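PDB 4RAJ: heme oxygenase from Chlamydomonas reinhardtii, which probably catalyses the oxygen-dependent opening of heme to biliverdin, with release of iron and carbon monoxide, and is captured here without heme. Local coordinates for residues 61-66 with 145-150; 69-74 with 87-92. All blocks are in the same frame, centred on the assembly; numbering follows the deposited sequence.

Interaction 1 (61-66 with 145-150)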
loop_
_atom_site.group_PDB
_atom_site.type_symbol
_atom_site.label_atom_id
_atom_site.label_comp_id
_atom_site.label_asym_id
_atom_site.label_seq_id
_atom_site.Cartn_x
_atom_site.Cartn_y
_atom_site.Cartn_z
ATOM N N TYR A 61 1.722 5.725 -5.358
ATOM C CA TYR A 61 2.666 5.180 -6.321
ATOM C C TYR A 61 4.049 5.183 -5.664
ATOM O O TYR A 61 4.733 4.150 -5.620
ATOM C CB TYR A 61 2.649 5.993 -7.624
ATOM C CG TYR A 61 3.873 5.788 -8.483
ATOM C CD1 TYR A 61 4.175 4.539 -9.017
ATOM C CD2 TYR A 61 4.730 6.849 -8.762
ATOM C CE1 TYR A 61 5.313 4.351 -9.819
ATOM C CE2 TYR A 61 5.863 6.668 -9.549
ATOM C CZ TYR A 61 6.146 5.424 -10.076
ATOM O OH TYR A 61 7.283 5.259 -10.852
ATOM N N TYR A 62 4.436 6.327 -5.105
ATOM C CA TYR A 62 5.736 6.426 -4.446
ATOM C C TYR A 62 5.836 5.563 -3.199
ATOM O O TYR A 62 6.910 5.026 -2.911
ATOM C CB TYR A 62 6.050 7.879 -4.083
ATOM C CG TYR A 62 6.339 8.713 -5.323
ATOM C CD1 TYR A 62 7.352 8.346 -6.205
ATOM C CD2 TYR A 62 5.602 9.858 -5.606
ATOM C CE1 TYR A 62 7.620 9.105 -7.342
ATOM C CE2 TYR A 62 5.865 10.626 -6.737
ATOM C CZ TYR A 62 6.876 10.246 -7.596
ATOM O OH TYR A 62 7.124 11.013 -8.720
ATOM N N VAL A 63 4.747 5.449 -2.440
ATOM C CA VAL A 63 4.769 4.554 -1.276
ATOM C C VAL A 63 5.083 3.131 -1.729
ATOM O O VAL A 63 5.995 2.466 -1.208
ATOM C CB VAL A 63 3.437 4.560 -0.501
ATOM C CG1 VAL A 63 3.421 3.422 0.548
ATOM C CG2 VAL A 63 3.204 5.934 0.163
ATOM N N PHE A 64 4.351 2.651 -2.724
ATOM C CA PHE A 64 4.612 1.288 -3.170
ATOM C C PHE A 64 5.957 1.127 -3.887
ATOM O O PHE A 64 6.573 0.075 -3.771
ATOM C CB PHE A 64 3.456 0.780 -4.048
ATOM C CG PHE A 64 2.259 0.384 -3.236
ATOM C CD1 PHE A 64 2.242 -0.821 -2.551
ATOM C CD2 PHE A 64 1.182 1.239 -3.094
ATOM C CE1 PHE A 64 1.147 -1.177 -1.761
ATOM C CE2 PHE A 64 0.083 0.891 -2.303
ATOM C CZ PHE A 64 0.072 -0.316 -1.641
ATOM N N VAL A 65 6.425 2.138 -4.616
ATOM C CA VAL A 65 7.778 2.049 -5.180
ATOM C C VAL A 65 8.791 1.809 -4.051
ATOM O O VAL A 65 9.658 0.937 -4.152
ATOM C CB VAL A 65 8.169 3.327 -5.959
ATOM C CG1 VAL A 65 9.676 3.411 -6.132
ATOM C CG2 VAL A 65 7.467 3.357 -7.319
ATOM N N ALA A 66 8.638 2.561 -2.960
ATOM C CA ALA A 66 9.590 2.514 -1.852
ATOM C C ALA A 66 9.562 1.157 -1.145
ATOM O O ALA A 66 10.609 0.552 -0.911
ATOM C CB ALA A 66 9.300 3.633 -0.850
ATOM N N TYR A 145 1.603 -6.390 5.008
ATOM C CA TYR A 145 0.335 -6.829 5.583
ATOM C C TYR A 145 -0.693 -5.701 5.540
ATOM O O TYR A 145 -1.850 -5.909 5.153
ATOM C CB TYR A 145 0.529 -7.334 7.029
ATOM C CG TYR A 145 -0.771 -7.736 7.691
ATOM C CD1 TYR A 145 -1.487 -8.835 7.237
ATOM C CD2 TYR A 145 -1.278 -7.030 8.776
ATOM C CE1 TYR A 145 -2.683 -9.214 7.831
ATOM C CE2 TYR A 145 -2.477 -7.408 9.384
ATOM C CZ TYR A 145 -3.173 -8.503 8.902
ATOM O OH TYR A 145 -4.361 -8.893 9.485
ATOM N N THR A 146 -0.241 -4.499 5.886
ATOM C CA THR A 146 -1.084 -3.315 5.943
ATOM C C THR A 146 -1.454 -2.742 4.577
ATOM O O THR A 146 -2.620 -2.455 4.315
ATOM C CB THR A 146 -0.394 -2.196 6.733
ATOM O OG1 THR A 146 0.051 -2.705 8.007
ATOM C CG2 THR A 146 -1.344 -1.021 6.948
ATOM N N GLN A 147 -0.442 -2.561 3.733
ATOM C CA GLN A 147 -0.571 -1.848 2.462
ATOM C C GLN A 147 -1.067 -2.744 1.342
ATOM O O GLN A 147 -2.068 -2.454 0.694
ATOM C CB GLN A 147 0.778 -1.239 2.059
ATOM C CG GLN A 147 1.421 -0.312 3.130
ATOM C CD GLN A 147 0.737 1.032 3.224
ATOM O OE1 GLN A 147 -0.341 1.229 2.668
ATOM N NE2 GLN A 147 1.370 1.982 3.922
ATOM N N HIS A 148 -0.356 -3.834 1.095
ATOM C CA HIS A 148 -0.691 -4.654 -0.063
ATOM C C HIS A 148 -2.006 -5.385 0.087
ATOM O O HIS A 148 -2.720 -5.594 -0.886
ATOM C CB HIS A 148 0.421 -5.654 -0.334
ATOM C CG HIS A 148 1.639 -5.033 -0.919
ATOM N ND1 HIS A 148 2.645 -4.497 -0.144
ATOM C CD2 HIS A 148 2.014 -4.854 -2.208
ATOM C CE1 HIS A 148 3.592 -4.020 -0.933
ATOM N NE2 HIS A 148 3.233 -4.220 -2.189
ATOM N N LEU A 149 -2.335 -5.782 1.307
ATOM C CA LEU A 149 -3.532 -6.588 1.496
ATOM C C LEU A 149 -4.784 -5.706 1.455
ATOM O O LEU A 149 -5.854 -6.149 1.038
ATOM C CB LEU A 149 -3.438 -7.390 2.803
ATOM C CG LEU A 149 -2.877 -8.814 2.631
ATOM C CD1 LEU A 149 -1.535 -8.836 1.915
ATOM C CD2 LEU A 149 -2.772 -9.547 3.963
ATOM N N ALA A 150 -4.640 -4.443 1.833
ATOM C CA ALA A 150 -5.756 -3.502 1.726
ATOM C C ALA A 150 -6.080 -3.204 0.260
ATOM O O ALA A 150 -7.254 -3.086 -0.104
ATOM C CB ALA A 150 -5.451 -2.214 2.488
#

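Interaction 2 (69-74 with 87-92)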
loop_
_atom_site.group_PDB
_atom_site.type_symbol
_atom_site.label_atom_id
_atom_site.label_comp_id
_atom_site.label_asym_id
_atom_site.label_seq_id
_atom_site.Cartn_x
_atom_site.Cartn_y
_atom_site.Cartn_z
ATOM N N ALA A 69 10.815 -1.649 -3.506
ATOM C CA ALA A 69 12.257 -1.566 -3.720
ATOM C C ALA A 69 13.006 -2.112 -2.500
ATOM O O ALA A 69 14.019 -2.803 -2.627
ATOM C CB ALA A 69 12.677 -0.140 -3.997
ATOM N N ALA A 70 12.495 -1.801 -1.314
ATOM C CA ALA A 70 13.105 -2.267 -0.075
ATOM C C ALA A 70 13.002 -3.790 0.017
ATOM O O ALA A 70 13.970 -4.463 0.384
ATOM C CB ALA A 70 12.438 -1.606 1.137
ATOM N N LEU A 71 11.831 -4.324 -0.312
ATOM C CA LEU A 71 11.632 -5.768 -0.327
ATOM C C LEU A 71 12.540 -6.450 -1.347
ATOM O O LEU A 71 13.112 -7.515 -1.077
ATOM C CB LEU A 71 10.180 -6.122 -0.646
ATOM C CG LEU A 71 9.126 -5.805 0.419
ATOM C CD1 LEU A 71 7.730 -5.778 -0.213
ATOM C CD2 LEU A 71 9.191 -6.815 1.555
ATOM N N ASP A 72 12.646 -5.850 -2.530
ATOM C CA ASP A 72 13.475 -6.431 -3.591
ATOM C C ASP A 72 14.938 -6.473 -3.176
ATOM O O ASP A 72 15.662 -7.414 -3.504
ATOM C CB ASP A 72 13.317 -5.646 -4.894
ATOM C CG ASP A 72 12.005 -5.949 -5.604
ATOM O OD1 ASP A 72 11.314 -6.924 -5.228
ATOM O OD2 ASP A 72 11.674 -5.212 -6.553
ATOM N N GLU A 73 15.358 -5.438 -2.456
ATOM C CA GLU A 73 16.700 -5.364 -1.900
ATOM C C GLU A 73 16.940 -6.466 -0.872
ATOM O O GLU A 73 18.018 -7.069 -0.840
ATOM C CB GLU A 73 16.935 -3.999 -1.255
ATOM C CG GLU A 73 18.399 -3.677 -1.031
ATOM C CD GLU A 73 19.157 -3.551 -2.337
ATOM O OE1 GLU A 73 19.221 -2.424 -2.875
ATOM O OE2 GLU A 73 19.680 -4.576 -2.828
ATOM N N ALA A 74 15.942 -6.713 -0.023
ATOM C CA ALA A 74 16.042 -7.777 0.975
ATOM C C ALA A 74 16.091 -9.149 0.293
ATOM O O ALA A 74 16.876 -10.011 0.697
ATOM C CB ALA A 74 14.878 -7.709 1.972
ATOM N N ASP A 87 7.544 -16.319 -2.848
ATOM C CA ASP A 87 6.455 -16.761 -3.728
ATOM C C ASP A 87 5.168 -15.930 -3.565
ATOM O O ASP A 87 4.505 -15.618 -4.556
ATOM C CB ASP A 87 6.152 -18.241 -3.504
ATOM C CG ASP A 87 7.288 -19.149 -3.963
ATOM O OD1 ASP A 87 8.138 -18.697 -4.764
ATOM O OD2 ASP A 87 7.322 -20.316 -3.522
ATOM N N VAL A 88 4.831 -15.550 -2.333
ATOM C CA VAL A 88 3.605 -14.788 -2.099
ATOM C C VAL A 88 3.806 -13.299 -2.435
ATOM O O VAL A 88 2.861 -12.602 -2.801
ATOM C CB VAL A 88 3.092 -14.948 -0.628
ATOM C CG1 VAL A 88 2.735 -16.410 -0.334
ATOM C CG2 VAL A 88 4.104 -14.444 0.387
ATOM N N LEU A 89 5.044 -12.823 -2.357
ATOM C CA LEU A 89 5.336 -11.425 -2.688
ATOM C C LEU A 89 5.430 -11.174 -4.189
ATOM O O LEU A 89 4.933 -10.168 -4.700
ATOM C CB LEU A 89 6.652 -10.982 -2.032
ATOM C CG LEU A 89 6.671 -10.833 -0.519
ATOM C CD1 LEU A 89 8.098 -10.564 -0.033
ATOM C CD2 LEU A 89 5.752 -9.706 -0.099
ATOM N N LYS A 90 6.087 -12.089 -4.890
ATOM C CA LYS A 90 6.430 -11.872 -6.281
ATOM C C LYS A 90 5.415 -12.509 -7.222
ATOM O O LYS A 90 5.681 -12.641 -8.406
ATOM C CB LYS A 90 7.831 -12.419 -6.566
ATOM C CG LYS A 90 8.909 -11.884 -5.615
ATOM C CD LYS A 90 9.126 -10.388 -5.777
ATOM C CE LYS A 90 9.542 -10.035 -7.188
ATOM N NZ LYS A 90 9.919 -8.601 -7.299
ATOM N N GLY A 91 4.250 -12.888 -6.701
ATOM C CA GLY A 91 3.277 -13.600 -7.517
ATOM C C GLY A 91 2.033 -12.805 -7.869
ATOM O O GLY A 91 1.004 -13.378 -8.231
ATOM N N GLY A 92 2.124 -11.484 -7.768
ATOM C CA GLY A 92 1.019 -10.609 -8.123
ATOM C C GLY A 92 0.646 -9.566 -7.079
ATOM O O GLY A 92 -0.163 -8.679 -7.346
#

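Interaction 1 (61-66 with 145-150)
Phe64 reaches from helix 50-76 across to helix 140-151 and sets the edge of its ring against the face of the His148 imidazole. The geometry is that of a T-shaped pair: centroids 4.9 Å apart and planes at 80°. The edge that touches is the CD1-CE1 side of the phenyl ring; Phe64 CE1 lies 3.7 Å above the imidazole plane, over its centre, and Phe64 CD1 comes 3.6 Å from His148 NE2. With CG of Phe64 beside the backbone N (chi1 -77°), the ring is carried across to helix 140-151. Farther round the phenyl rim, Phe64 CZ meets Gln147 O at 3.8 Å, with that oxygen near the ring plane, while Phe64 CE1 lies 3.8 Å from Gln147 CB. The Gln147 chain bends at chi2, and its amide is turned 71° from the phenyl plane. Val63 CG1 approaches the amide nitrogen NE2 of Gln147 at 4.2 Å. With an alanine in place of His148, the Phe64 edge would probably lose the aromatic face it points into, and Glu68, one turn on from Phe64, would be left without its imidazole mate. No hydrogen bond joins the two segments; the axes of these short segments approach no closer than 11.5 Å, so long side chains bridge the gap. Gln147 also lines the pocket holding a polyether, probably from the crystallisation liquor. Across the segments the contact is thus van der Waals and edge-to-face aromatic, whereas the polar ends are satisfied outside them, His148 NE2 by Glu68 and Gln147 NE2 by Asn221 and Tyr125, which is likely to hold the imidazole and the amide in place.

Interaction 2 (69-74 with 87-92)
Lys90, just past the end of helix 86-89, reaches Asp72 on helix 50-76 by way of a bent chain and forms a salt bridge with it. From CB the chain sets out with CG anti to the carbonyl carbon (chi1 -53°), then bends at chi2 and again at chi3. Lys90 CD and CE each pass 4.1 Å from Asp72 OD1, and the last torsion, nearly extended, carries Lys90 NZ to 3.0 Å from Asp72 OD1. The ammonium meets OD1 on its syn side but 33° out of the carboxylate plane; Asp72 OD2 stays 3.9 Å from Lys90 NZ, so the bond is one-sided. OD1 also accepts a hydrogen bond from the hydroxyl of Tyr94, and the two donors together probably steady the carboxylate's rotation. Beside this pair at the surface, Leu71 CD2 touches Leu89 CD1 at 4.2 Å, an apolar contact on the buried side. Both leucines also pack on Val82 of helix 80-84, on Val144 of helix 140-151 and on Tyr94 in the following loop. The contact thus docks the short helix 86-89 and its exit turn against the C-terminal part of helix 50-76, with helix 140-151 covering the leucines.

Overall arrangement
From the N terminus the chain first runs through helices 20-27 and 29-47 into the long helix 50-76, which supplies one side of both contacts. Interaction 2 closes first: after segment 69-74 the chain turns through helix 80-84 and comes back at 87-92, a short loop. It then continues through helices 96-107, 111-114 and 120-135 before helix 140-151 returns to 61-66, closing the wider loop of interaction 1. Interaction 2 is nested inside interaction 1, and their centres lie about 12 Å apart. The inner contact joins helix 86-89 and the turn after it to helix 50-76, its centre about 13 Å from the chain's, whereas the outer one joins two helices near the centre of this all-helical heme oxygenase fold.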